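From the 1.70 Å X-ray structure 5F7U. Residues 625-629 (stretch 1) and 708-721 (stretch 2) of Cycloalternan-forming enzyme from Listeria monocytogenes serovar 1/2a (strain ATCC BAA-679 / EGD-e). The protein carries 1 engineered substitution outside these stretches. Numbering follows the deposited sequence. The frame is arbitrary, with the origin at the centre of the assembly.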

ATOM      1  N   VAL A 625      -1.322   0.278   5.088  1.00 11.90           N
ATOM      2  CA  VAL A 625      -1.122   1.604   4.476  1.00 12.20           C
ATOM      3  C   VAL A 625      -1.838   1.550   3.119  1.00 12.21           C
ATOM      4  O   VAL A 625      -1.295   1.068   2.124  1.00 12.43           O
ATOM      5  CB  VAL A 625       0.377   1.977   4.351  1.00 12.27           C
ATOM      6  CG1 VAL A 625       0.551   3.331   3.650  1.00 12.51           C
ATOM      7  CG2 VAL A 625       1.008   2.032   5.735  1.00 12.58           C
ATOM      8  N   SER A 626      -3.079   2.024   3.119  1.00 12.08           N
ATOM      9  CA  SER A 626      -3.990   1.870   1.986  1.00 11.87           C
ATOM     10  C   SER A 626      -3.956   3.086   1.069  1.00 11.92           C
ATOM     11  O   SER A 626      -4.072   2.940  -0.143  1.00 11.68           O
ATOM     12  CB  SER A 626      -5.401   1.684   2.550  1.00 12.14           C
ATOM     13  OG  SER A 626      -6.409   1.625   1.546  1.00 12.38           O
ATOM     14  N   TYR A 627      -3.807   4.281   1.650  1.00 11.92           N
ATOM     15  CA  TYR A 627      -3.839   5.515   0.841  1.00 11.66           C
ATOM     16  C   TYR A 627      -2.448   5.769   0.302  1.00 11.56           C
ATOM     17  O   TYR A 627      -1.700   6.621   0.813  1.00 11.64           O
ATOM     18  CB  TYR A 627      -4.338   6.705   1.651  1.00 11.86           C
ATOM     19  CG  TYR A 627      -5.764   6.583   2.180  1.00 12.03           C
ATOM     20  CD1 TYR A 627      -6.661   5.580   1.721  1.00 12.12           C
ATOM     21  CD2 TYR A 627      -6.211   7.474   3.158  1.00 12.25           C
ATOM     22  CE1 TYR A 627      -7.956   5.500   2.242  1.00 12.48           C
ATOM     23  CE2 TYR A 627      -7.502   7.414   3.664  1.00 12.59           C
ATOM     24  CZ  TYR A 627      -8.369   6.430   3.213  1.00 12.78           C
ATOM     25  OH  TYR A 627      -9.647   6.380   3.759  1.00 13.27           O
ATOM     26  N   TRP A 628      -2.110   4.992  -0.724  1.00 11.34           N
ATOM     27  CA  TRP A 628      -0.750   4.914  -1.243  1.00 11.04           C
ATOM     28  C   TRP A 628      -0.679   5.534  -2.643  1.00 11.26           C
ATOM     29  O   TRP A 628      -1.557   5.296  -3.481  1.00 11.13           O
ATOM     30  CB  TRP A 628      -0.297   3.451  -1.238  1.00 10.92           C
ATOM     31  CG  TRP A 628       1.049   3.198  -1.898  1.00 10.67           C
ATOM     32  CD1 TRP A 628       2.272   3.130  -1.281  1.00 10.36           C
ATOM     33  CD2 TRP A 628       1.285   2.961  -3.286  1.00 10.53           C
ATOM     34  NE1 TRP A 628       3.252   2.890  -2.196  1.00 10.24           N
ATOM     35  CE2 TRP A 628       2.678   2.786  -3.441  1.00 10.57           C
ATOM     36  CE3 TRP A 628       0.447   2.877  -4.422  1.00 10.84           C
ATOM     37  CZ2 TRP A 628       3.264   2.502  -4.677  1.00 10.53           C
ATOM     38  CZ3 TRP A 628       1.033   2.641  -5.673  1.00 10.72           C
ATOM     39  CH2 TRP A 628       2.427   2.430  -5.781  1.00 10.88           C
ATOM     40  N   ALA A 629       0.398   6.294  -2.874  1.00 11.56           N
ATOM     41  CA  ALA A 629       0.664   6.945  -4.157  1.00 11.77           C
ATOM     42  C   ALA A 629       2.033   6.550  -4.669  1.00 12.02           C
ATOM     43  O   ALA A 629       2.865   6.047  -3.924  1.00 11.70           O
ATOM     44  CB  ALA A 629       0.639   8.460  -4.000  1.00 11.99           C
TER
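Stretch 2 (708-721) AAKDTADNGKSMMR

The hub of this contact is one small hydroxyl. Ser626 OG accepts a hydrogen bond from the backbone, Met719 N to Ser626 OG at 2.9 Å with an N-H...O angle of 152°, and donates one to a side chain, Ser626 OG to Thr712 OG1 at 2.9 Å. The hydrogen-bond chain continues inside stretch 2, where Thr712 OG1 donates to Lys717 O at 2.7 Å. A serine with chi1 at t, its CA-to-CB bond directed toward stretch 2, thus ties the last helical turn, through Thr712, to the segment entering the strand, through Met719, and each hydroxyl in the relay is both donor and acceptor.

Stretch 2 makes that turn in three steps. Residues 708-715 are the last part of a helix that begins earlier in the chain, and its backbone ladder ends with Gly716 N to Thr712 O at 3.0 Å. Gly716 then leaves helical geometry with phi 68° and psi 12°, a positive phi that by itself favours glycine; nothing of stretch 1 comes near it. Lys717 and Ser718 are extended, Met719 returns to phi/psi of -70°/-41°, and Met720 and Arg721 form a strand. The chain therefore doubles back, so that helix and returning segment both meet stretch 1. The helix runs nearly opposite to stretch 1, the returning segment broadly with it but well off parallel. Closest backbone approach is at the serines, Ser626 CA to Ser718 CA at 4.7 Å, where Ser626 OG lies 3.3 Å from Ser718 CA.

Tyr627 reaches the helix. Its CA-to-CB bond points sideways, but with chi1 at m the ring end comes nearer, and Tyr627 OH donates to Ala709 O at 2.7 Å, a carbonyl lying near the ring plane at its edge. That same carbonyl accepts the helical bond from Ala713 N at 3.2 Å, so the tyrosine adds a second donor to an oxygen already used by the helix. Tyr627 CE1 packs 3.9 Å from Ala709 CB. Met719 meets the ring obliquely, its SD 3.7 Å from Tyr627 CD1 and 4.8 Å from the ring centroid.

Farther along, Trp628 begins the strand of stretch 1, and its indole meets the Met720 side chain, t at chi1 and chi2 and p at chi3, Trp628 CE3 to Met720 CE at 3.7 Å. Between the backbones, water 1 donates to Ser626 O at 2.8 Å and accepts from Met720 N at 2.9 Å, bridging a gap the chains do not close directly.

The rule to read here is economical: 352 Å² of buried surface, summed over both sides, is organised by two hydroxyl-bearing side chains of stretch 1, with Met719, Met720 and Ala709 packing against the two aromatic rings.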

ATOM      1  N   ALA A 708     -14.649   2.876  -1.331  1.00 13.68           N
ATOM      2  CA  ALA A 708     -13.555   1.975  -0.920  1.00 13.38           C
ATOM      3  C   ALA A 708     -12.625   2.650   0.090  1.00 13.69           C
ATOM      4  O   ALA A 708     -12.160   2.003   1.030  1.00 13.94           O
ATOM      5  CB  ALA A 708     -12.767   1.466  -2.123  1.00 12.86           C
ATOM      6  N   ALA A 709     -12.386   3.946  -0.081  1.00 13.79           N
ATOM      7  CA  ALA A 709     -11.562   4.697   0.878  1.00 14.25           C
ATOM      8  C   ALA A 709     -12.194   4.676   2.284  1.00 15.11           C
ATOM      9  O   ALA A 709     -11.501   4.476   3.289  1.00 15.10           O
ATOM     10  CB  ALA A 709     -11.353   6.127   0.398  1.00 14.21           C
ATOM     11  N   LYS A 710     -13.511   4.821   2.346  1.00 15.87           N
ATOM     12  CA  LYS A 710     -14.224   4.755   3.616  1.00 17.36           C
ATOM     13  C   LYS A 710     -14.159   3.352   4.208  1.00 17.40           C
ATOM     14  O   LYS A 710     -14.028   3.213   5.421  1.00 17.00           O
ATOM     15  CB  LYS A 710     -15.686   5.207   3.429  1.00 18.77           C
ATOM     16  CG  LYS A 710     -16.605   5.033   4.635  1.00 21.22           C
ATOM     17  CD  LYS A 710     -16.383   6.089   5.696  1.00 23.03           C
ATOM     18  CE  LYS A 710     -17.675   6.464   6.421  1.00 24.83           C
ATOM     19  NZ  LYS A 710     -18.529   5.298   6.796  1.00 25.83           N
ATOM     20  N   ASP A 711     -14.240   2.331   3.349  1.00 17.64           N
ATOM     21  CA  ASP A 711     -14.142   0.939   3.807  1.00 18.74           C
ATOM     22  C   ASP A 711     -12.768   0.635   4.412  1.00 17.83           C
ATOM     23  O   ASP A 711     -12.653  -0.162   5.347  1.00 17.85           O
ATOM     24  CB  ASP A 711     -14.450  -0.055   2.696  1.00 20.46           C
ATOM     25  CG  ASP A 711     -14.918  -1.414   3.242  1.00 23.54           C
ATOM     26  OD1 ASP A 711     -15.693  -1.439   4.226  1.00 25.86           O
ATOM     27  OD2 ASP A 711     -14.530  -2.448   2.669  1.00 26.11           O
ATOM     28  N   THR A 712     -11.727   1.277   3.887  1.00 16.72           N
ATOM     29  CA  THR A 712     -10.401   1.181   4.537  1.00 16.21           C
ATOM     30  C   THR A 712     -10.462   1.733   5.965  1.00 16.96           C
ATOM     31  O   THR A 712      -9.977   1.104   6.910  1.00 17.10           O
ATOM     32  CB  THR A 712      -9.335   1.971   3.767  1.00 15.42           C
ATOM     33  OG1 THR A 712      -9.131   1.383   2.485  1.00 15.18           O
ATOM     34  CG2 THR A 712      -8.002   1.959   4.554  1.00 15.46           C
ATOM     35  N   ALA A 713     -11.038   2.922   6.101  1.00 17.65           N
ATOM     36  CA  ALA A 713     -11.055   3.631   7.385  1.00 18.73           C
ATOM     37  C   ALA A 713     -11.918   2.890   8.397  1.00 20.01           C
ATOM     38  O   ALA A 713     -11.554   2.803   9.582  1.00 20.89           O
ATOM     39  CB  ALA A 713     -11.543   5.066   7.200  1.00 18.77           C
ATOM     40  N   ASP A 714     -13.047   2.350   7.934  1.00 20.66           N
ATOM     41  CA  ASP A 714     -13.994   1.657   8.817  1.00 22.28           C
ATOM     42  C   ASP A 714     -13.622   0.197   9.097  1.00 22.49           C
ATOM     43  O   ASP A 714     -13.722  -0.270  10.247  1.00 23.70           O
ATOM     44  CB  ASP A 714     -15.409   1.711   8.228  1.00 23.02           C
ATOM     45  CG  ASP A 714     -16.025   3.100   8.285  1.00 24.63           C
ATOM     46  OD1 ASP A 714     -15.491   4.011   8.962  1.00 25.71           O
ATOM     47  OD2 ASP A 714     -17.073   3.277   7.639  1.00 26.16           O
ATOM     48  N   ASN A 715     -13.214  -0.525   8.055  1.00 21.46           N
ATOM     49  CA  ASN A 715     -13.099  -1.982   8.108  1.00 21.23           C
ATOM     50  C   ASN A 715     -11.719  -2.548   7.812  1.00 20.08           C
ATOM     51  O   ASN A 715     -11.549  -3.770   7.723  1.00 19.97           O
ATOM     52  CB  ASN A 715     -14.147  -2.594   7.183  1.00 22.23           C
ATOM     53  CG  ASN A 715     -15.551  -2.166   7.565  1.00 24.22           C
ATOM     54  OD1 ASN A 715     -15.913  -2.165   8.745  1.00 26.09           O
ATOM     55  ND2 ASN A 715     -16.329  -1.756   6.581  1.00 25.05           N
ATOM     56  N   GLY A 716     -10.736  -1.665   7.675  1.00 18.80           N
ATOM     57  CA  GLY A 716      -9.354  -2.101   7.459  1.00 17.99           C
ATOM     58  C   GLY A 716      -9.047  -2.769   6.131  1.00 17.42           C
ATOM     59  O   GLY A 716      -7.978  -3.382   5.979  1.00 17.36           O
ATOM     60  N   LYS A 717      -9.977  -2.693   5.169  1.00 17.08           N
ATOM     61  CA  LYS A 717      -9.763  -3.282   3.853  1.00 16.73           C
ATOM     62  C   LYS A 717      -9.046  -2.276   2.956  1.00 15.50           C
ATOM     63  O   LYS A 717      -9.607  -1.243   2.603  1.00 15.22           O
ATOM     64  CB  LYS A 717     -11.078  -3.686   3.212  1.00 18.06           C
ATOM     65  CG  LYS A 717     -10.907  -4.529   1.961  1.00 19.44           C
ATOM     66  CD  LYS A 717     -12.114  -5.423   1.837  1.00 21.97           C
ATOM     67  CE  LYS A 717     -12.095  -6.147   0.531  1.00 22.14           C
ATOM     68  NZ  LYS A 717     -13.466  -6.703   0.394  1.00 23.53           N
ATOM     69  N   SER A 718      -7.801  -2.576   2.591  1.00 14.40           N
ATOM     70  CA  SER A 718      -7.049  -1.654   1.737  1.00 13.40           C
ATOM     71  C   SER A 718      -7.682  -1.530   0.363  1.00 12.96           C
ATOM     72  O   SER A 718      -8.357  -2.449  -0.102  1.00 12.73           O
ATOM     73  CB  SER A 718      -5.592  -2.114   1.618  1.00 13.20           C
ATOM     74  OG  SER A 718      -4.982  -2.015   2.903  1.00 13.44           O
ATOM     75  N   MET A 719      -7.456  -0.384  -0.285  1.00 12.78           N
ATOM     76  CA  MET A 719      -8.062  -0.100  -1.589  1.00 12.74           C
ATOM     77  C   MET A 719      -7.493  -0.957  -2.717  1.00 13.04           C
ATOM     78  O   MET A 719      -8.235  -1.430  -3.586  1.00 13.21           O
ATOM     79  CB  MET A 719      -7.909   1.377  -1.925  1.00 12.63           C
ATOM     80  CG  MET A 719      -8.833   2.241  -1.077  1.00 12.81           C
ATOM     81  SD  MET A 719      -8.395   3.974  -1.184  1.00 13.07           S
ATOM     82  CE  MET A 719      -9.127   4.393  -2.754  1.00 12.91           C
ATOM     83  N   MET A 720      -6.175  -1.157  -2.690  1.00 12.88           N
ATOM     84  CA  MET A 720      -5.508  -1.928  -3.728  1.00 12.92           C
ATOM     85  C   MET A 720      -4.861  -3.111  -3.048  1.00 12.37           C
ATOM     86  O   MET A 720      -4.084  -2.898  -2.124  1.00 12.90           O
ATOM     87  CB  MET A 720      -4.439  -1.051  -4.387  1.00 13.91           C
ATOM     88  CG  MET A 720      -3.630  -1.778  -5.442  1.00 14.95           C
ATOM     89  SD  MET A 720      -2.375  -0.753  -6.252  1.00 16.99           S
ATOM     90  CE  MET A 720      -1.449  -0.267  -4.807  1.00 14.94           C
ATOM     91  N   ARG A 721      -5.177  -4.342  -3.470  1.00 11.64           N
ATOM     92  CA  ARG A 721      -4.712  -5.528  -2.731  1.00 11.40           C
ATOM     93  C   ARG A 721      -4.096  -6.592  -3.633  1.00 11.15           C
ATOM     94  O   ARG A 721      -4.606  -6.884  -4.708  1.00 10.65           O
ATOM     95  CB  ARG A 721      -5.877  -6.171  -1.935  1.00 11.85           C
ATOM     96  CG  ARG A 721      -6.534  -5.242  -0.921  1.00 11.87           C
ATOM     97  CD  ARG A 721      -7.730  -5.844  -0.164  1.00 12.07           C
ATOM     98  NE  ARG A 721      -8.731  -6.446  -1.063  1.00 12.14           N
ATOM     99  CZ  ARG A 721      -9.502  -5.767  -1.914  1.00 12.27           C
ATOM    100  NH1 ARG A 721     -10.368  -6.421  -2.701  1.00 12.46           N
ATOM    101  NH2 ARG A 721      -9.433  -4.433  -1.974  1.00 12.50           N
TER
HETATM  102  O   HOH W   1      -4.348   0.243  -0.904  1.00 12.02           O